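Local coordinates for TT1696 protein (PDB 1UFB), which is of unknown function but carries a helical HEPN domain, a family to which DNA binding is tentatively ascribed, at residues Leu47-Val52 against Pro66-Val71; Ala40-Leu45 against Ala121-Lys126. One frame throughout, in Å; residues are numbered along the deposited sequence.

Contact 1: residues Leu47-Val52 against Pro66-Val71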
loop_
_atom_site.group_PDB
_atom_site.type_symbol
_atom_site.label_atom_id
_atom_site.label_comp_id
_atom_site.label_asym_id
_atom_site.label_seq_id
_atom_site.Cartn_x
_atom_site.Cartn_y
_atom_site.Cartn_z
ATOM N N LEU A 47 16.863 -10.595 -7.217
ATOM C CA LEU A 47 17.860 -10.878 -6.174
ATOM C C LEU A 47 18.499 -12.287 -6.370
ATOM O O LEU A 47 19.706 -12.440 -6.226
ATOM C CB LEU A 47 17.232 -10.823 -4.797
ATOM C CG LEU A 47 16.861 -9.411 -4.313
ATOM C CD1 LEU A 47 16.156 -9.526 -2.956
ATOM C CD2 LEU A 47 18.162 -8.539 -4.215
ATOM N N ALA A 48 17.694 -13.270 -6.716
ATOM C CA ALA A 48 18.191 -14.624 -6.924
ATOM C C ALA A 48 19.191 -14.686 -8.080
ATOM O O ALA A 48 20.043 -15.557 -8.119
ATOM C CB ALA A 48 17.035 -15.569 -7.167
ATOM N N ARG A 49 19.087 -13.758 -9.021
ATOM C CA ARG A 49 19.999 -13.703 -10.153
ATOM C C ARG A 49 21.009 -12.599 -9.931
ATOM O O ARG A 49 21.498 -11.994 -10.897
ATOM C CB ARG A 49 19.249 -13.410 -11.440
ATOM C CG ARG A 49 18.156 -14.368 -11.741
ATOM C CD ARG A 49 18.695 -15.802 -11.830
ATOM N NE ARG A 49 17.686 -16.711 -12.373
ATOM C CZ ARG A 49 17.546 -16.997 -13.670
ATOM N NH1 ARG A 49 18.366 -16.447 -14.568
ATOM N NH2 ARG A 49 16.581 -17.829 -14.064
ATOM N N GLY A 50 21.292 -12.308 -8.662
ATOM C CA GLY A 50 22.273 -11.289 -8.310
ATOM C C GLY A 50 22.068 -9.835 -8.734
ATOM O O GLY A 50 23.056 -9.128 -8.975
ATOM N N GLN A 51 20.825 -9.369 -8.831
ATOM C CA GLN A 51 20.547 -7.989 -9.227
ATOM C C GLN A 51 19.631 -7.323 -8.196
ATOM O O GLN A 51 18.862 -7.993 -7.531
ATOM C CB GLN A 51 19.799 -7.976 -10.550
ATOM C CG GLN A 51 20.422 -8.776 -11.672
ATOM C CD GLN A 51 19.651 -8.626 -12.942
ATOM O OE1 GLN A 51 20.226 -8.428 -14.007
ATOM N NE2 GLN A 51 18.334 -8.725 -12.846
ATOM N N VAL A 52 19.700 -6.020 -8.024
ATOM C CA VAL A 52 18.750 -5.418 -7.110
ATOM C C VAL A 52 17.871 -4.592 -8.031
ATOM O O VAL A 52 18.397 -3.863 -8.892
ATOM C CB VAL A 52 19.426 -4.546 -6.042
ATOM C CG1 VAL A 52 20.403 -3.644 -6.695
ATOM C CG2 VAL A 52 18.345 -3.744 -5.239
ATOM N N PRO A 66 17.521 -11.127 -16.567
ATOM C CA PRO A 66 18.610 -11.629 -17.427
ATOM C C PRO A 66 18.089 -12.271 -18.714
ATOM O O PRO A 66 16.966 -12.782 -18.804
ATOM C CB PRO A 66 19.351 -12.631 -16.532
ATOM C CG PRO A 66 19.124 -12.079 -15.140
ATOM C CD PRO A 66 17.639 -11.682 -15.204
ATOM N N GLU A 67 18.944 -12.218 -19.722
ATOM C CA GLU A 67 18.614 -12.718 -21.018
ATOM C C GLU A 67 18.191 -14.164 -20.989
ATOM O O GLU A 67 17.354 -14.585 -21.805
ATOM C CB GLU A 67 19.842 -12.550 -21.948
ATOM C CG GLU A 67 19.577 -12.951 -23.379
ATOM C CD GLU A 67 20.752 -12.581 -24.274
ATOM O OE1 GLU A 67 21.449 -13.499 -24.720
ATOM O OE2 GLU A 67 20.981 -11.369 -24.524
ATOM N N ASP A 68 18.747 -14.932 -20.068
ATOM C CA ASP A 68 18.373 -16.365 -20.041
ATOM C C ASP A 68 16.969 -16.632 -19.500
ATOM O O ASP A 68 16.507 -17.773 -19.508
ATOM C CB ASP A 68 19.406 -17.197 -19.258
ATOM C CG ASP A 68 19.293 -17.025 -17.758
ATOM O OD1 ASP A 68 19.753 -15.986 -17.235
ATOM O OD2 ASP A 68 18.739 -17.955 -17.094
ATOM N N VAL A 69 16.280 -15.584 -19.035
ATOM C CA VAL A 69 14.911 -15.750 -18.519
ATOM C C VAL A 69 13.929 -15.412 -19.610
ATOM O O VAL A 69 13.824 -14.280 -20.070
ATOM C CB VAL A 69 14.611 -14.812 -17.279
ATOM C CG1 VAL A 69 13.199 -15.094 -16.737
ATOM C CG2 VAL A 69 15.610 -15.036 -16.169
ATOM N N ASP A 70 13.169 -16.387 -20.020
ATOM C CA ASP A 70 12.193 -16.158 -21.054
ATOM C C ASP A 70 10.862 -15.673 -20.445
ATOM O O ASP A 70 10.288 -16.331 -19.586
ATOM C CB ASP A 70 11.990 -17.447 -21.808
ATOM C CG ASP A 70 10.747 -17.434 -22.617
ATOM O OD1 ASP A 70 9.820 -18.214 -22.282
ATOM O OD2 ASP A 70 10.687 -16.647 -23.580
ATOM N N VAL A 71 10.379 -14.530 -20.909
ATOM C CA VAL A 71 9.156 -13.946 -20.393
ATOM C C VAL A 71 8.031 -14.091 -21.391
ATOM O O VAL A 71 8.048 -13.429 -22.427
ATOM C CB VAL A 71 9.368 -12.428 -20.116
ATOM C CG1 VAL A 71 8.064 -11.779 -19.729
ATOM C CG2 VAL A 71 10.442 -12.252 -19.070
#
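Where helix 27-48 stops, a Schellman motif turns the chain: G50, at positive phi, is its C-prime residue, and the motif's two bonds run from Q51 N to H46 O and from G50 N to L47 O. R49, the first residue to leave helical geometry, faces the loop that joins helix 58-63 to helix 73-83. Its CB rests against the proline ring, 3.9 Å from P66 CG. CG stands beside the backbone N (chi1 -56°); a bend at chi2 (-58°) is followed by an extended CG-CD bond, and a last turn about CD-NE sets the guanidinium. At the tip the guanidinium carbon CZ lies 3.7 Å from V69 CG2, and this methyl covers one face of the group, placed there by a valine torsion that sets CG2 beside its backbone N. NH1 meets the carboxylate of D68 tip to tip, in a salt bridge of nearly coplanar planes. It gives a hydrogen bond of 3.0 Å to D68 OD2, on the syn lone pair, and a weak, more bent one of equal length to D68 OD1. NH2 turns elsewhere, to the carbonyl oxygen of K126 near the end of helix 106-126.

D68 lies in a type I beta turn, P66-V69, closed from V69 N to P66 O; its CG takes the crowded position between backbone N and carbonyl carbon (chi1 75°), and both oxygens face NH1. Beside the arginine, the Q51 amide meets the proline ring end to end, NE2 3.8 Å from P66 CD. One nitrogen thus grips an acid while its neighbour binds a main-chain oxygen, which should limit rotation of the guanidinium; at this partly exposed site solvent probably screens the charges in part, and the flanking proline and valine supply apolar packing.

Contact 2: residues Ala40-Leu45 against Ala121-Lys126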
loop_
_atom_site.group_PDB
_atom_site.type_symbol
_atom_site.label_atom_id
_atom_site.label_comp_id
_atom_site.label_asym_id
_atom_site.label_seq_id
_atom_site.Cartn_x
_atom_site.Cartn_y
_atom_site.Cartn_z
ATOM N N ALA A 40 6.891 -7.661 -5.428
ATOM C CA ALA A 40 7.805 -8.328 -4.454
ATOM C C ALA A 40 8.388 -9.661 -5.071
ATOM O O ALA A 40 9.619 -9.962 -4.919
ATOM C CB ALA A 40 7.024 -8.623 -3.106
ATOM N N ALA A 41 7.536 -10.391 -5.774
ATOM C CA ALA A 41 7.990 -11.667 -6.388
ATOM C C ALA A 41 9.057 -11.377 -7.409
ATOM O O ALA A 41 10.109 -12.067 -7.412
ATOM C CB ALA A 41 6.834 -12.397 -7.064
ATOM N N LEU A 42 8.835 -10.364 -8.285
ATOM C CA LEU A 42 9.848 -10.061 -9.278
ATOM C C LEU A 42 11.101 -9.499 -8.642
ATOM O O LEU A 42 12.173 -9.798 -9.087
ATOM C CB LEU A 42 9.308 -9.133 -10.383
ATOM C CG LEU A 42 8.286 -9.848 -11.282
ATOM C CD1 LEU A 42 7.601 -8.923 -12.207
ATOM C CD2 LEU A 42 9.059 -10.917 -12.132
ATOM N N LYS A 43 10.986 -8.688 -7.588
ATOM C CA LYS A 43 12.192 -8.170 -6.933
ATOM C C LYS A 43 12.962 -9.395 -6.363
ATOM O O LYS A 43 14.176 -9.455 -6.441
ATOM C CB LYS A 43 11.775 -7.146 -5.852
ATOM C CG LYS A 43 11.531 -5.766 -6.523
ATOM C CD LYS A 43 10.983 -4.718 -5.578
ATOM C CE LYS A 43 10.795 -3.408 -6.383
ATOM N NZ LYS A 43 10.254 -2.336 -5.350
ATOM N N GLY A 44 12.241 -10.407 -5.870
ATOM C CA GLY A 44 12.918 -11.580 -5.368
ATOM C C GLY A 44 13.605 -12.349 -6.507
ATOM O O GLY A 44 14.740 -12.792 -6.344
ATOM N N LEU A 45 12.947 -12.496 -7.650
ATOM C CA LEU A 45 13.595 -13.157 -8.802
ATOM C C LEU A 45 14.855 -12.368 -9.179
ATOM O O LEU A 45 15.920 -12.956 -9.458
ATOM C CB LEU A 45 12.649 -13.237 -10.000
ATOM C CG LEU A 45 13.376 -13.804 -11.262
ATOM C CD1 LEU A 45 13.939 -15.219 -10.956
ATOM C CD2 LEU A 45 12.381 -13.903 -12.371
ATOM N N ALA A 121 3.918 -17.536 -10.045
ATOM C CA ALA A 121 4.215 -18.943 -10.512
ATOM C C ALA A 121 5.419 -18.938 -11.449
ATOM O O ALA A 121 6.262 -19.816 -11.383
ATOM C CB ALA A 121 2.968 -19.548 -11.199
ATOM N N PHE A 122 5.490 -17.934 -12.306
ATOM C CA PHE A 122 6.623 -17.753 -13.242
ATOM C C PHE A 122 7.879 -17.574 -12.365
ATOM O O PHE A 122 8.909 -18.246 -12.547
ATOM C CB PHE A 122 6.332 -16.515 -14.120
ATOM C CG PHE A 122 7.539 -15.919 -14.815
ATOM C CD1 PHE A 122 8.019 -16.448 -16.012
ATOM C CD2 PHE A 122 8.191 -14.802 -14.258
ATOM C CE1 PHE A 122 9.135 -15.882 -16.637
ATOM C CE2 PHE A 122 9.314 -14.229 -14.883
ATOM C CZ PHE A 122 9.784 -14.770 -16.069
ATOM N N VAL A 123 7.807 -16.690 -11.375
ATOM C CA VAL A 123 8.961 -16.501 -10.516
ATOM C C VAL A 123 9.359 -17.802 -9.766
ATOM O O VAL A 123 10.555 -18.143 -9.649
ATOM C CB VAL A 123 8.685 -15.363 -9.480
ATOM C CG1 VAL A 123 9.739 -15.424 -8.369
ATOM C CG2 VAL A 123 8.747 -13.980 -10.202
ATOM N N GLU A 124 8.377 -18.515 -9.232
ATOM C CA GLU A 124 8.709 -19.724 -8.462
ATOM C C GLU A 124 9.408 -20.756 -9.357
ATOM O O GLU A 124 10.338 -21.439 -8.926
ATOM C CB GLU A 124 7.456 -20.327 -7.798
ATOM C CG GLU A 124 7.066 -19.579 -6.499
ATOM C CD GLU A 124 5.563 -19.697 -6.123
ATOM O OE1 GLU A 124 4.782 -20.320 -6.900
ATOM O OE2 GLU A 124 5.178 -19.140 -5.058
ATOM N N GLU A 125 9.013 -20.814 -10.613
ATOM C CA GLU A 125 9.661 -21.753 -11.485
ATOM C C GLU A 125 11.013 -21.258 -12.010
ATOM O O GLU A 125 11.848 -22.077 -12.374
ATOM C CB GLU A 125 8.727 -22.138 -12.623
ATOM C CG GLU A 125 8.969 -21.475 -13.923
ATOM C CD GLU A 125 7.663 -21.224 -14.602
ATOM O OE1 GLU A 125 6.684 -21.887 -14.194
ATOM O OE2 GLU A 125 7.593 -20.379 -15.524
ATOM N N LYS A 126 11.251 -19.944 -12.046
ATOM C CA LYS A 126 12.548 -19.464 -12.539
ATOM C C LYS A 126 13.571 -19.352 -11.417
ATOM O O LYS A 126 14.749 -19.122 -11.665
ATOM C CB LYS A 126 12.403 -18.127 -13.252
ATOM C CG LYS A 126 11.480 -18.153 -14.453
ATOM C CD LYS A 126 11.904 -19.144 -15.501
ATOM C CE LYS A 126 10.968 -19.094 -16.712
ATOM N NZ LYS A 126 11.168 -20.231 -17.713
#
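Two helices of the HEPN helical bundle, 27-48 and 106-126, run almost parallel here, their local axes 9.4 Å apart and crossing at 18°. The principal bump is V123, which points toward the opposing helix and enters the hollow bordered by A41, L42 and L45. V123 CG1 comes within 3.5 Å of A41 O, so the valine packs on the main chain as well as on side chains. Its other branch, CG2, sits 4.0 Å from A41 CB and 3.6 Å from L42 CD2.

L45 is the answering bump. With CG anti to the backbone N (chi1 174°), it reaches between F122 and K126, one turn apart on the facing helix. Its CD1 lies 4.0 Å from K126 CB, and the two side chains run alongside each other; CD2 approaches F122 CE2, the leucine and the aromatic side chain crossing at about a right angle. L42 arrives from another direction, its CD2 at the edge of the same ring, while L62 of helix 58-63 also packs on F122. L8 of helix 4-24 touches V123, bringing a further helix to the interface. The aliphatic part of K126 packs on one face of the F122 ring, its CG 3.9 Å above the plane and displaced toward the rim.

Contact 2 is core and contact 1 is surface, although their centres are only about 10 Å apart and both draw on helix 27-48. The residues of contact 2 mesh by shape, without a hydrogen bond between the two helices; contact 1, just beyond the helix end, relies on charge, with hydrocarbon packed around it. Along the chain, contact 1 nests within the longer loop closed by contact 2. The two also meet directly: the ring of F122 packs against V69 and V71, beside a polar link through the end of helix 106-126. They illustrate how apolar packing between helices can give way to ionic pairing where the bundle meets its connecting loops.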